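Local coordinates for protein polysaccharide Lyase Family 6 (PDB 6QPS) that binds calcium and, as a family 6 polysaccharide lyase specific for mannuronic acid, probably cleaves alginate by beta-elimination, at residues A[257-262]-A[439-444]; A[321-326]-A[339-344]; A[375-380]-A[428-433]. One frame throughout, in Å; residues are numbered along the deposited sequence.

Contact 1: A[257-262]-A[439-444]; sequences RNLFYE and ERIDAC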
ATOM      1  N   ARG A 257       6.229  -5.154  -7.772  1.00  6.84           N
ATOM      2  CA  ARG A 257       7.460  -4.376  -7.965  1.00  7.51           C
ATOM      3  C   ARG A 257       7.550  -3.175  -7.021  1.00  8.41           C
ATOM      4  O   ARG A 257       8.169  -2.151  -7.340  1.00  8.92           O
ATOM      5  CB  ARG A 257       7.667  -3.946  -9.423  1.00  8.24           C
ATOM      6  CG  ARG A 257       8.074  -5.067 -10.372  1.00  8.46           C
ATOM      7  CD  ARG A 257       7.968  -4.634 -11.838  1.00  8.98           C
ATOM      8  NE  ARG A 257       8.706  -3.395 -12.094  1.00  9.81           N
ATOM      9  CZ  ARG A 257       9.845  -3.314 -12.758  1.00  9.88           C
ATOM     10  NH1 ARG A 257      10.446  -4.396 -13.237  1.00 10.56           N
ATOM     11  NH2 ARG A 257      10.412  -2.127 -12.920  1.00 10.74           N
ATOM     12  N   ASN A 258       6.987  -3.297  -5.821  1.00  7.05           N
ATOM     13  CA  ASN A 258       7.121  -2.260  -4.799  1.00  7.22           C
ATOM     14  C   ASN A 258       8.361  -2.549  -3.966  1.00  8.40           C
ATOM     15  O   ASN A 258       8.800  -3.696  -3.874  1.00  8.75           O
ATOM     16  CB  ASN A 258       5.881  -2.193  -3.905  1.00  8.57           C
ATOM     17  CG  ASN A 258       4.639  -1.916  -4.692  1.00  7.69           C
ATOM     18  OD1 ASN A 258       4.398  -0.793  -5.168  1.00  7.17           O
ATOM     19  ND2 ASN A 258       3.846  -2.962  -4.900  1.00  7.99           N
ATOM     20  N   LEU A 259       8.939  -1.493  -3.376  1.00  7.40           N
ATOM     21  CA  LEU A 259      10.109  -1.586  -2.500  1.00  7.42           C
ATOM     22  C   LEU A 259       9.697  -1.135  -1.108  1.00  8.23           C
ATOM     23  O   LEU A 259       9.172  -0.026  -0.954  1.00  9.22           O
ATOM     24  CB  LEU A 259      11.259  -0.697  -2.993  1.00  8.90           C
ATOM     25  CG  LEU A 259      12.483  -0.609  -2.070  1.00  8.22           C
ATOM     26  CD1 LEU A 259      13.207  -1.922  -1.955  1.00 11.23           C
ATOM     27  CD2 LEU A 259      13.401   0.494  -2.599  1.00 10.31           C
ATOM     28  N   PHE A 260       9.943  -1.990  -0.100  1.00  6.94           N
ATOM     29  CA  PHE A 260       9.623  -1.716   1.309  1.00  7.75           C
ATOM     30  C   PHE A 260      10.941  -1.598   2.067  1.00  7.53           C
ATOM     31  O   PHE A 260      11.609  -2.602   2.313  1.00  8.76           O
ATOM     32  CB  PHE A 260       8.740  -2.818   1.886  1.00  8.28           C
ATOM     33  CG  PHE A 260       7.442  -3.002   1.127  1.00  8.20           C
ATOM     34  CD1 PHE A 260       7.367  -3.855   0.034  1.00  7.14           C
ATOM     35  CD2 PHE A 260       6.304  -2.277   1.461  1.00  8.27           C
ATOM     36  CE1 PHE A 260       6.175  -4.014  -0.678  1.00  7.72           C
ATOM     37  CE2 PHE A 260       5.123  -2.443   0.751  1.00  8.06           C
ATOM     38  CZ  PHE A 260       5.071  -3.305  -0.319  1.00  8.59           C
ATOM     39  N   TYR A 261      11.331  -0.364   2.401  1.00  7.37           N
ATOM     40  CA  TYR A 261      12.664  -0.059   2.914  1.00  8.85           C
ATOM     41  C   TYR A 261      12.573   0.467   4.335  1.00  8.89           C
ATOM     42  O   TYR A 261      11.961   1.517   4.576  1.00  9.16           O
ATOM     43  CB  TYR A 261      13.320   0.994   2.015  1.00  9.78           C
ATOM     44  CG  TYR A 261      14.722   1.456   2.390  1.00  8.58           C
ATOM     45  CD1 TYR A 261      14.919   2.495   3.310  1.00  8.75           C
ATOM     46  CD2 TYR A 261      15.844   0.880   1.809  1.00  8.54           C
ATOM     47  CE1 TYR A 261      16.187   2.936   3.625  1.00 10.35           C
ATOM     48  CE2 TYR A 261      17.122   1.311   2.125  1.00  9.86           C
ATOM     49  CZ  TYR A 261      17.291   2.327   3.053  1.00  9.35           C
ATOM     50  OH  TYR A 261      18.547   2.800   3.384  1.00 11.13           O
ATOM     51  N   GLU A 262      13.218  -0.245   5.264  1.00  9.49           N
ATOM     52  CA  GLU A 262      13.279   0.156   6.677  1.00  8.87           C
ATOM     53  C   GLU A 262      11.893   0.479   7.249  1.00  9.09           C
ATOM     54  O   GLU A 262      11.739   1.409   8.039  1.00  9.16           O
ATOM     55  CB  GLU A 262      14.238   1.336   6.879  1.00  9.90           C
ATOM     56  CG  GLU A 262      15.701   0.972   6.646  1.00 10.06           C
ATOM     57  CD  GLU A 262      16.679   2.077   7.035  1.00 12.93           C
ATOM     58  OE1 GLU A 262      16.259   3.223   7.323  1.00 12.70           O
ATOM     59  OE2 GLU A 262      17.894   1.784   7.028  1.00 13.07           O
ATOM     60  N   GLU A 439      19.573  -4.546  -8.911  1.00 11.56           N
ATOM     61  CA  GLU A 439      18.652  -4.388 -10.034  1.00 14.12           C
ATOM     62  C   GLU A 439      17.258  -3.997  -9.554  1.00 11.36           C
ATOM     63  O   GLU A 439      16.613  -3.121 -10.138  1.00 11.88           O
ATOM     64  CB  GLU A 439      18.580  -5.679 -10.852  1.00 17.35           C
ATOM     65  CG  GLU A 439      19.841  -5.964 -11.660  1.00 23.70           C
ATOM     66  CD  GLU A 439      19.841  -7.347 -12.292  1.00 31.19           C
ATOM     67  OE1 GLU A 439      18.820  -8.064 -12.188  1.00 32.82           O
ATOM     68  OE2 GLU A 439      20.877  -7.723 -12.882  1.00 33.42           O
ATOM     69  N   ARG A 440      16.774  -4.650  -8.497  1.00 10.73           N
ATOM     70  CA  ARG A 440      15.427  -4.382  -7.993  1.00 10.97           C
ATOM     71  C   ARG A 440      15.311  -2.967  -7.438  1.00 10.50           C
ATOM     72  O   ARG A 440      14.347  -2.253  -7.735  1.00 10.56           O
ATOM     73  CB  ARG A 440      15.074  -5.405  -6.916  1.00  9.52           C
ATOM     74  CG  ARG A 440      14.813  -6.804  -7.440  1.00 11.33           C
ATOM     75  CD  ARG A 440      14.773  -7.806  -6.289  1.00 10.27           C
ATOM     76  NE  ARG A 440      14.394  -9.133  -6.754  1.00 10.38           N
ATOM     77  CZ  ARG A 440      13.154  -9.621  -6.702  1.00  9.83           C
ATOM     78  NH1 ARG A 440      12.145  -8.923  -6.179  1.00  9.92           N
ATOM     79  NH2 ARG A 440      12.920 -10.843  -7.176  1.00 10.51           N
ATOM     80  N   ILE A 441      16.287  -2.536  -6.640  1.00 10.92           N
ATOM     81  CA  ILE A 441      16.255  -1.191  -6.076  1.00 11.55           C
ATOM     82  C   ILE A 441      16.427  -0.140  -7.171  1.00 11.84           C
ATOM     83  O   ILE A 441      15.669   0.836  -7.241  1.00 12.76           O
ATOM     84  CB  ILE A 441      17.320  -1.063  -4.975  1.00 11.58           C
ATOM     85  CG1 ILE A 441      16.917  -1.887  -3.752  1.00 10.98           C
ATOM     86  CG2 ILE A 441      17.498   0.394  -4.586  1.00 13.29           C
ATOM     87  CD1 ILE A 441      18.068  -2.113  -2.760  1.00 14.20           C
ATOM     88  N   ASP A 442      17.406  -0.333  -8.058  1.00 12.67           N
ATOM     89  CA  ASP A 442      17.593   0.603  -9.166  1.00 15.56           C
ATOM     90  C   ASP A 442      16.297   0.785  -9.949  1.00 16.08           C
ATOM     91  O   ASP A 442      15.939   1.908 -10.327  1.00 19.38           O
ATOM     92  CB  ASP A 442      18.693   0.100 -10.102  1.00 15.15           C
ATOM     93  CG  ASP A 442      20.106   0.306  -9.548  1.00 15.23           C
ATOM     94  OD1 ASP A 442      20.250   0.841  -8.428  1.00 18.21           O
ATOM     95  OD2 ASP A 442      21.061  -0.082 -10.254  1.00 18.08           O
ATOM     96  N   ALA A 443      15.575  -0.309 -10.211  1.00 12.45           N
ATOM     97  CA  ALA A 443      14.359  -0.187 -11.012  1.00 15.12           C
ATOM     98  C   ALA A 443      13.272   0.603 -10.294  1.00 15.74           C
ATOM     99  O   ALA A 443      12.415   1.203 -10.956  1.00 21.12           O
ATOM    100  CB  ALA A 443      13.825  -1.573 -11.389  1.00 15.08           C
ATOM    101  N   CYS A 444      13.246   0.581  -8.963  1.00 14.28           N
ATOM    102  CA  CYS A 444      12.163   1.241  -8.241  1.00 13.53           C
ATOM    103  C   CYS A 444      12.449   2.700  -7.894  1.00 15.48           C
ATOM    104  O   CYS A 444      11.506   3.505  -7.837  1.00 17.89           O
ATOM    105  CB  CYS A 444      11.783   0.506  -6.950  1.00 13.33           C
ATOM    106  SG  CYS A 444      10.118   0.857  -6.333  1.00 15.88           S
TER
HETATM  107  O   HOH W   1      10.020   0.640 -11.765  1.00 18.45           O
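Leu259 and Cys444 bring strand 254-261 and helix 433-445 together, and most of the contact is apolar. The side chain of Leu259 leaves the strand toward the helix; its CB lies 3.9 Å from Cys444 SG, while further out its CD1 reaches Ile441 CG1 at 4.1 Å, the two branched chains meeting at a slant. Leu259 thus spans one helical turn, touching residues three apart on the same helix face. Cys444 carries its sulfur anti to the backbone N (chi1 -158°), turning SG toward Leu259 CB and the carbonyl of Arg257, 3.7 Å from Arg257 O.

At the exposed end, Arg257 reaches the helix. With a bend at chi3 (53°), the chain brings NH2 of Arg257 obliquely to within 3.8 Å of Ala443 CB. The polar link is a water in the guanidinium plane, which accepts from Arg257 NH2 at 3.0 Å and donates to Ala443 O at 2.6 Å. Arg257 NE forms a salt bridge to Asp233.

Leu259 also packs on Thr281 and Ile283 of strand 276-283; from the helix, Cys444 touches Val235 of strand 230-237, and Ile441 meets Ile463 of helix 454-465.

Contact 2: A[321-326]-A[339-344]; sequences VYERPT and YHRVEN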
ATOM      1  N   VAL A 321     -10.238 -18.716  11.649  1.00 11.61           N
ATOM      2  CA  VAL A 321     -11.332 -18.983  12.562  1.00 12.21           C
ATOM      3  C   VAL A 321     -12.542 -19.503  11.813  1.00 12.99           C
ATOM      4  O   VAL A 321     -13.260 -20.363  12.331  1.00 14.13           O
ATOM      5  CB  VAL A 321     -11.673 -17.708  13.370  1.00 13.01           C
ATOM      6  CG1 VAL A 321     -12.860 -17.938  14.288  1.00 14.49           C
ATOM      7  CG2 VAL A 321     -10.449 -17.217  14.161  1.00 14.78           C
ATOM      8  N   TYR A 322     -12.805 -18.965  10.617  1.00 12.04           N
ATOM      9  CA  TYR A 322     -13.979 -19.337   9.839  1.00 13.19           C
ATOM     10  C   TYR A 322     -13.578 -19.730   8.427  1.00 11.55           C
ATOM     11  O   TYR A 322     -12.497 -19.399   7.941  1.00 11.07           O
ATOM     12  CB  TYR A 322     -15.009 -18.186   9.753  1.00 15.25           C
ATOM     13  CG  TYR A 322     -15.486 -17.730  11.100  1.00 15.14           C
ATOM     14  CD1 TYR A 322     -16.333 -18.520  11.849  1.00 15.18           C
ATOM     15  CD2 TYR A 322     -15.072 -16.513  11.641  1.00 16.25           C
ATOM     16  CE1 TYR A 322     -16.759 -18.124  13.091  1.00 15.99           C
ATOM     17  CE2 TYR A 322     -15.498 -16.104  12.887  1.00 18.31           C
ATOM     18  CZ  TYR A 322     -16.333 -16.916  13.606  1.00 17.26           C
ATOM     19  OH  TYR A 322     -16.773 -16.526  14.857  1.00 20.63           O
ATOM     20  N   GLU A 323     -14.486 -20.451   7.767  1.00 13.16           N
ATOM     21  CA  GLU A 323     -14.343 -20.654   6.337  1.00 11.40           C
ATOM     22  C   GLU A 323     -14.714 -19.370   5.592  1.00 11.86           C
ATOM     23  O   GLU A 323     -15.386 -18.493   6.124  1.00 12.68           O
ATOM     24  CB  GLU A 323     -15.269 -21.776   5.854  1.00 13.74           C
ATOM     25  CG  GLU A 323     -15.223 -23.078   6.657  1.00 16.45           C
ATOM     26  CD  GLU A 323     -13.958 -23.897   6.415  1.00 16.41           C
ATOM     27  OE1 GLU A 323     -13.080 -23.490   5.630  1.00 16.46           O
ATOM     28  OE2 GLU A 323     -13.856 -24.974   7.033  1.00 19.95           O
ATOM     29  N   ARG A 324     -14.298 -19.283   4.334  1.00 12.77           N
ATOM     30  CA  ARG A 324     -14.793 -18.217   3.473  1.00 10.10           C
ATOM     31  C   ARG A 324     -16.321 -18.250   3.459  1.00 13.88           C
ATOM     32  O   ARG A 324     -16.908 -19.320   3.250  1.00 14.05           O
ATOM     33  CB  ARG A 324     -14.267 -18.429   2.061  1.00 11.74           C
ATOM     34  CG  ARG A 324     -14.926 -17.598   0.998  1.00 11.28           C
ATOM     35  CD  ARG A 324     -14.165 -17.734  -0.340  1.00 11.82           C
ATOM     36  NE  ARG A 324     -14.883 -17.103  -1.430  1.00 13.80           N
ATOM     37  CZ  ARG A 324     -14.584 -17.262  -2.714  1.00 15.05           C
ATOM     38  NH1 ARG A 324     -13.573 -18.051  -3.047  1.00 13.77           N
ATOM     39  NH2 ARG A 324     -15.308 -16.639  -3.638  1.00 16.02           N
ATOM     40  N   PRO A 325     -16.996 -17.115   3.645  1.00 12.79           N
ATOM     41  CA  PRO A 325     -18.463 -17.128   3.706  1.00 14.83           C
ATOM     42  C   PRO A 325     -19.089 -17.407   2.352  1.00 15.66           C
ATOM     43  O   PRO A 325     -18.495 -17.152   1.296  1.00 14.83           O
ATOM     44  CB  PRO A 325     -18.816 -15.711   4.180  1.00 16.26           C
ATOM     45  CG  PRO A 325     -17.634 -14.862   3.690  1.00 13.76           C
ATOM     46  CD  PRO A 325     -16.426 -15.775   3.882  1.00 12.96           C
ATOM     47  N   THR A 326     -20.292 -17.967   2.406  1.00 18.97           N
ATOM     48  CA  THR A 326     -21.169 -18.107   1.255  1.00 23.42           C
ATOM     49  C   THR A 326     -22.346 -17.150   1.421  1.00 27.63           C
ATOM     50  O   THR A 326     -22.447 -16.409   2.409  1.00 24.20           O
ATOM     51  CB  THR A 326     -21.663 -19.548   1.120  1.00 32.69           C
ATOM     52  OG1 THR A 326     -22.501 -19.867   2.237  1.00 33.51           O
ATOM     53  CG2 THR A 326     -20.489 -20.514   1.054  1.00 35.10           C
ATOM     54  N   TYR A 339     -10.797 -13.944  10.932  1.00 10.72           N
ATOM     55  CA  TYR A 339      -9.739 -14.501  10.096  1.00 10.53           C
ATOM     56  C   TYR A 339     -10.292 -15.716   9.367  1.00 12.16           C
ATOM     57  O   TYR A 339     -10.961 -16.557   9.977  1.00 11.23           O
ATOM     58  CB  TYR A 339      -8.523 -14.936  10.959  1.00 11.53           C
ATOM     59  CG  TYR A 339      -7.863 -13.776  11.681  1.00 12.41           C
ATOM     60  CD1 TYR A 339      -8.301 -13.362  12.931  1.00 13.99           C
ATOM     61  CD2 TYR A 339      -6.811 -13.083  11.094  1.00 11.52           C
ATOM     62  CE1 TYR A 339      -7.710 -12.280  13.578  1.00 15.63           C
ATOM     63  CE2 TYR A 339      -6.226 -11.995  11.723  1.00 13.53           C
ATOM     64  CZ  TYR A 339      -6.671 -11.618  12.973  1.00 16.29           C
ATOM     65  OH  TYR A 339      -6.093 -10.542  13.619  1.00 17.30           O
ATOM     66  N   HIS A 340     -10.005 -15.809   8.067  1.00 10.76           N
ATOM     67  CA  HIS A 340     -10.572 -16.841   7.209  1.00 10.27           C
ATOM     68  C   HIS A 340      -9.488 -17.783   6.703  1.00 10.45           C
ATOM     69  O   HIS A 340      -8.351 -17.371   6.425  1.00 10.02           O
ATOM     70  CB  HIS A 340     -11.396 -16.193   6.095  1.00 11.23           C
ATOM     71  CG  HIS A 340     -12.538 -15.389   6.625  1.00 11.71           C
ATOM     72  ND1 HIS A 340     -12.381 -14.101   7.096  1.00 11.72           N
ATOM     73  CD2 HIS A 340     -13.837 -15.714   6.828  1.00 11.59           C
ATOM     74  CE1 HIS A 340     -13.549 -13.652   7.518  1.00 12.05           C
ATOM     75  NE2 HIS A 340     -14.447 -14.617   7.385  1.00 11.33           N
ATOM     76  N   ARG A 341      -9.861 -19.066   6.600  1.00  9.11           N
ATOM     77  CA  ARG A 341      -8.907 -20.125   6.277  1.00  8.30           C
ATOM     78  C   ARG A 341      -8.024 -19.795   5.069  1.00  8.44           C
ATOM     79  O   ARG A 341      -8.490 -19.307   4.028  1.00  9.90           O
ATOM     80  CB  ARG A 341      -9.653 -21.440   6.009  1.00 10.15           C
ATOM     81  CG  ARG A 341      -8.731 -22.649   5.920  1.00 10.54           C
ATOM     82  CD  ARG A 341      -9.420 -23.873   5.285  1.00 13.05           C
ATOM     83  NE  ARG A 341     -10.461 -24.495   6.089  1.00 12.84           N
ATOM     84  CZ  ARG A 341     -10.278 -25.507   6.945  1.00 12.86           C
ATOM     85  NH1 ARG A 341      -9.070 -26.002   7.163  1.00 13.72           N
ATOM     86  NH2 ARG A 341     -11.311 -26.022   7.582  1.00 14.83           N
ATOM     87  N   VAL A 342      -6.735 -20.091   5.200  1.00  8.17           N
ATOM     88  CA  VAL A 342      -5.828 -20.045   4.068  1.00  8.60           C
ATOM     89  C   VAL A 342      -6.014 -21.312   3.244  1.00  9.92           C
ATOM     90  O   VAL A 342      -5.817 -22.422   3.746  1.00 10.91           O
ATOM     91  CB  VAL A 342      -4.372 -19.895   4.521  1.00  7.47           C
ATOM     92  CG1 VAL A 342      -3.436 -20.026   3.324  1.00  8.09           C
ATOM     93  CG2 VAL A 342      -4.148 -18.557   5.239  1.00  9.10           C
ATOM     94  N   GLU A 343      -6.364 -21.159   1.970  1.00 10.02           N
ATOM     95  CA  GLU A 343      -6.381 -22.318   1.081  1.00  9.33           C
ATOM     96  C   GLU A 343      -6.025 -21.881  -0.332  1.00  8.40           C
ATOM     97  O   GLU A 343      -6.281 -20.740  -0.732  1.00  8.99           O
ATOM     98  CB  GLU A 343      -7.643 -23.200   1.096  1.00 19.51           C
ATOM     99  CG  GLU A 343      -8.933 -22.556   1.321  1.00 18.70           C
ATOM    100  CD  GLU A 343     -10.075 -23.574   1.513  1.00 15.09           C
ATOM    101  OE1 GLU A 343      -9.956 -24.747   1.106  1.00 14.42           O
ATOM    102  OE2 GLU A 343     -11.119 -23.204   2.073  1.00 17.47           O
ATOM    103  N   ASN A 344      -5.445 -22.809  -1.084  1.00  9.91           N
ATOM    104  CA  ASN A 344      -5.204 -22.638  -2.521  1.00  9.85           C
ATOM    105  C   ASN A 344      -4.285 -21.455  -2.803  1.00 10.21           C
ATOM    106  O   ASN A 344      -4.585 -20.589  -3.626  1.00 10.24           O
ATOM    107  CB  ASN A 344      -6.515 -22.519  -3.304  1.00 10.36           C
ATOM    108  CG  ASN A 344      -7.536 -23.533  -2.864  1.00  9.74           C
ATOM    109  OD1 ASN A 344      -7.243 -24.729  -2.705  1.00 10.09           O
ATOM    110  ND2 ASN A 344      -8.764 -23.082  -2.674  1.00  9.46           N
TER
HETATM  111  O   HOH W   2     -12.524 -21.549   3.597  1.00 13.84           O
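Tyr322 and His340 form a single backbone bridge, CA to CA 5.0 Å, between segments whose end-to-end directions diverge by 73°. Tyr339 O accepts twice: Tyr322 N comes almost straight onto the carbonyl at 3.1 Å, and Val321 N approaches from above its plane at 2.8 Å. In return Arg341 N donates to Tyr322 O at 3.0 Å.

Beyond the bridge, Arg341 grips Glu323 side-on. Arg341 NE meets Glu323 OE1 and Arg341 NH2 meets Glu323 OE2, each at 2.8 Å and nearly straight; both oxygens are met on their syn sides, with the donors somewhat out of the carboxylate plane and the carboxylate and guanidinium planes 21° apart. A bend at chi2 (-74°) folds the Glu323 carboxylate back alongside the arginine. A water donates to Glu323 OE1 and Glu343 OE2, probably easing their closeness; Glu343 is also paired with Arg369. The His340 ring packs against 323-325, its CD2 edge 3.3 Å from Glu323 O, the Pro325 ring crossing the imidazole at about a right angle.

Tyr339, in cation-pi contact with Arg318 and Arg270, lies about 8 Å, side chain to side chain, from calcium ligands Asn210 and Glu244, placing this long loop beside the calcium site of a parallel beta-helix.

Contact 3: A[375-380]-A[428-433]; sequences HNLFAG and DMPDGL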
ATOM      1  N   HIS A 375      10.275 -23.928  -4.909  1.00  8.33           N
ATOM      2  CA  HIS A 375      11.333 -23.205  -5.622  1.00  8.35           C
ATOM      3  C   HIS A 375      11.717 -21.905  -4.940  1.00  9.69           C
ATOM      4  O   HIS A 375      12.147 -20.956  -5.592  1.00  9.11           O
ATOM      5  CB  HIS A 375      10.986 -22.942  -7.091  1.00  8.83           C
ATOM      6  CG  HIS A 375      10.782 -24.188  -7.872  1.00 10.59           C
ATOM      7  ND1 HIS A 375      11.812 -25.052  -8.155  1.00 13.32           N
ATOM      8  CD2 HIS A 375       9.665 -24.730  -8.417  1.00 12.89           C
ATOM      9  CE1 HIS A 375      11.342 -26.076  -8.847  1.00 15.21           C
ATOM     10  NE2 HIS A 375      10.038 -25.911  -9.006  1.00 13.36           N
ATOM     11  N   ASN A 376      11.578 -21.855  -3.621  1.00  7.73           N
ATOM     12  CA  ASN A 376      11.985 -20.695  -2.848  1.00  8.10           C
ATOM     13  C   ASN A 376      13.392 -20.895  -2.294  1.00  7.98           C
ATOM     14  O   ASN A 376      13.800 -22.010  -1.958  1.00  9.22           O
ATOM     15  CB  ASN A 376      11.025 -20.437  -1.682  1.00  7.66           C
ATOM     16  CG  ASN A 376       9.599 -20.224  -2.146  1.00  7.74           C
ATOM     17  OD1 ASN A 376       9.247 -19.183  -2.677  1.00  7.94           O
ATOM     18  ND2 ASN A 376       8.780 -21.243  -2.000  1.00  8.93           N
ATOM     19  N   LEU A 377      14.121 -19.792  -2.169  1.00  8.93           N
ATOM     20  CA  LEU A 377      15.416 -19.773  -1.491  1.00  8.56           C
ATOM     21  C   LEU A 377      15.208 -19.292  -0.054  1.00  7.83           C
ATOM     22  O   LEU A 377      14.669 -18.198   0.166  1.00  9.22           O
ATOM     23  CB  LEU A 377      16.399 -18.857  -2.230  1.00  9.31           C
ATOM     24  CG  LEU A 377      17.750 -18.680  -1.520  1.00  9.91           C
ATOM     25  CD1 LEU A 377      18.518 -19.986  -1.390  1.00 12.05           C
ATOM     26  CD2 LEU A 377      18.582 -17.641  -2.263  1.00 11.68           C
ATOM     27  N   PHE A 378      15.602 -20.121   0.908  1.00  8.42           N
ATOM     28  CA  PHE A 378      15.575 -19.794   2.336  1.00  8.88           C
ATOM     29  C   PHE A 378      17.035 -19.793   2.757  1.00  8.81           C
ATOM     30  O   PHE A 378      17.698 -20.829   2.711  1.00  9.71           O
ATOM     31  CB  PHE A 378      14.765 -20.865   3.075  1.00  9.38           C
ATOM     32  CG  PHE A 378      14.518 -20.613   4.563  1.00  7.89           C
ATOM     33  CD1 PHE A 378      14.086 -19.384   5.061  1.00  9.26           C
ATOM     34  CD2 PHE A 378      14.663 -21.658   5.442  1.00  9.82           C
ATOM     35  CE1 PHE A 378      13.840 -19.214   6.421  1.00  8.58           C
ATOM     36  CE2 PHE A 378      14.409 -21.494   6.783  1.00 10.41           C
ATOM     37  CZ  PHE A 378      14.026 -20.255   7.274  1.00 10.48           C
ATOM     38  N   ALA A 379      17.571 -18.616   3.092  1.00  9.82           N
ATOM     39  CA  ALA A 379      19.013 -18.481   3.282  1.00  9.96           C
ATOM     40  C   ALA A 379      19.326 -17.477   4.379  1.00 10.26           C
ATOM     41  O   ALA A 379      18.490 -16.642   4.740  1.00  9.83           O
ATOM     42  CB  ALA A 379      19.692 -18.043   1.979  1.00 11.85           C
ATOM     43  N   GLY A 380      20.551 -17.534   4.855  1.00  9.48           N
ATOM     44  CA  GLY A 380      20.995 -16.605   5.872  1.00 11.47           C
ATOM     45  C   GLY A 380      22.123 -17.213   6.691  1.00 12.41           C
ATOM     46  O   GLY A 380      22.918 -18.003   6.185  1.00 12.45           O
ATOM     47  N   ASP A 428      25.180 -24.174  -1.174  1.00 17.92           N
ATOM     48  CA  ASP A 428      26.045 -23.072  -0.777  1.00 20.87           C
ATOM     49  C   ASP A 428      25.353 -21.744  -1.080  1.00 18.36           C
ATOM     50  O   ASP A 428      24.516 -21.649  -1.975  1.00 18.70           O
ATOM     51  CB  ASP A 428      27.378 -23.183  -1.516  1.00 27.58           C
ATOM     52  CG  ASP A 428      28.090 -24.513  -1.236  1.00 43.28           C
ATOM     53  OD1 ASP A 428      28.163 -24.923  -0.050  1.00 42.55           O
ATOM     54  OD2 ASP A 428      28.578 -25.152  -2.196  1.00 47.76           O
ATOM     55  N   MET A 429      25.672 -20.722  -0.296  1.00 17.19           N
ATOM     56  CA  MET A 429      25.041 -19.422  -0.492  1.00 16.46           C
ATOM     57  C   MET A 429      25.228 -18.961  -1.935  1.00 18.83           C
ATOM     58  O   MET A 429      26.371 -18.883  -2.405  1.00 21.21           O
ATOM     59  CB  MET A 429      25.641 -18.390   0.465  1.00 18.78           C
ATOM     60  CG  MET A 429      25.043 -16.992   0.360  1.00 21.59           C
ATOM     61  SD  MET A 429      23.364 -16.878   1.019  1.00 19.54           S
ATOM     62  CE  MET A 429      23.639 -17.312   2.739  1.00 22.02           C
ATOM     63  N   PRO A 430      24.155 -18.658  -2.667  1.00 19.01           N
ATOM     64  CA  PRO A 430      24.332 -18.148  -4.038  1.00 20.88           C
ATOM     65  C   PRO A 430      25.082 -16.821  -4.054  1.00 22.78           C
ATOM     66  O   PRO A 430      24.969 -16.007  -3.134  1.00 26.48           O
ATOM     67  CB  PRO A 430      22.893 -17.985  -4.550  1.00 24.47           C
ATOM     68  CG  PRO A 430      22.027 -18.793  -3.613  1.00 25.81           C
ATOM     69  CD  PRO A 430      22.736 -18.740  -2.281  1.00 19.41           C
ATOM     70  N   ASP A 431      25.841 -16.592  -5.133  1.00 26.36           N
ATOM     71  CA  ASP A 431      26.744 -15.449  -5.209  1.00 28.15           C
ATOM     72  C   ASP A 431      26.177 -14.252  -5.969  1.00 32.25           C
ATOM     73  O   ASP A 431      26.849 -13.220  -6.054  1.00 40.19           O
ATOM     74  CB  ASP A 431      28.076 -15.869  -5.849  1.00 42.36           C
ATOM     75  CG  ASP A 431      27.882 -16.757  -7.064  1.00 53.26           C
ATOM     76  OD1 ASP A 431      28.849 -17.445  -7.467  1.00 58.05           O
ATOM     77  OD2 ASP A 431      26.752 -16.778  -7.604  1.00 56.27           O
ATOM     78  N   GLY A 432      24.973 -14.351  -6.520  1.00 28.20           N
ATOM     79  CA  GLY A 432      24.401 -13.245  -7.267  1.00 28.50           C
ATOM     80  C   GLY A 432      23.413 -12.365  -6.522  1.00 28.09           C
ATOM     81  O   GLY A 432      22.742 -11.545  -7.159  1.00 23.31           O
ATOM     82  N   LEU A 433      23.323 -12.476  -5.197  1.00 19.33           N
ATOM     83  CA  LEU A 433      22.234 -11.827  -4.465  1.00 14.84           C
ATOM     84  C   LEU A 433      22.409 -10.314  -4.403  1.00 15.99           C
ATOM     85  O   LEU A 433      21.436  -9.567  -4.512  1.00 13.81           O
ATOM     86  CB  LEU A 433      22.165 -12.422  -3.060  1.00 14.91           C
ATOM     87  CG  LEU A 433      21.873 -13.916  -2.972  1.00 15.56           C
ATOM     88  CD1 LEU A 433      21.950 -14.387  -1.525  1.00 21.27           C
ATOM     89  CD2 LEU A 433      20.506 -14.224  -3.531  1.00 17.27           C
TER
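Met429 reaches across to Ala379 and Gly380. Its CB starts off to one side of strand 371-379. CG stands anti to the backbone N (chi1 -179°), carrying the chain out from the loop. Bends at chi2 (72°) and chi3 then turn the thioether over the strand's end. Met429 SD comes to rest 4.0 Å from Ala379 CB, and the terminal Met429 CE passes on to the backbone of Gly380, 3.6 Å from Gly380 O and 3.7 Å from Gly380 N. The methionine tip therefore covers the point where the strand gives way to the next turn. Gly380 adopts backbone angles that would drive a side chain into the carbonyl oxygen of Ala379.

Two residues earlier on the strand, Leu377 points its side chain the same way as Ala379. Leu377 CD2 does the touching: it meets Pro430 CG tip to tip at 3.9 Å, and Leu433 CD2 comes in obliquely at 4.1 Å. One methyl group is thus shared by the proline ring and Leu433, first residue of helix 433-445, whose N-cap is Gly432. The contact is one of van der Waals packing.

Within the strands, Leu377 also lies on Thr351 and Glu403, and Ala379 on Leu353 and Ala405, so each is aligned with residues of the coils before and after. Such rows of aligned side chains on successive parallel strands are characteristic of the right-handed parallel beta-helix of polysaccharide lyases; here the row is covered by the loop leading to helix 433-445.

All three contacts are made on or against one elongated parallel beta-helix. Along the chain, contact 1 opens first and closes last, with contacts 2 and 3 following one another in series inside it. Contacts 1 and 3 have centres about 19 Å apart and share helix 433-445: contact 3 sets its start against strand 371-379, and contact 1 lays its later turns on strand 254-261. The chain after the last coils therefore runs back along the strands it has already built. Contact 2 lies about 32 Å from contact 1 and 33 Å from contact 3, centre to centre, on a loop nearer the calcium site, so the returning helix and this loop lie on separate parts of it.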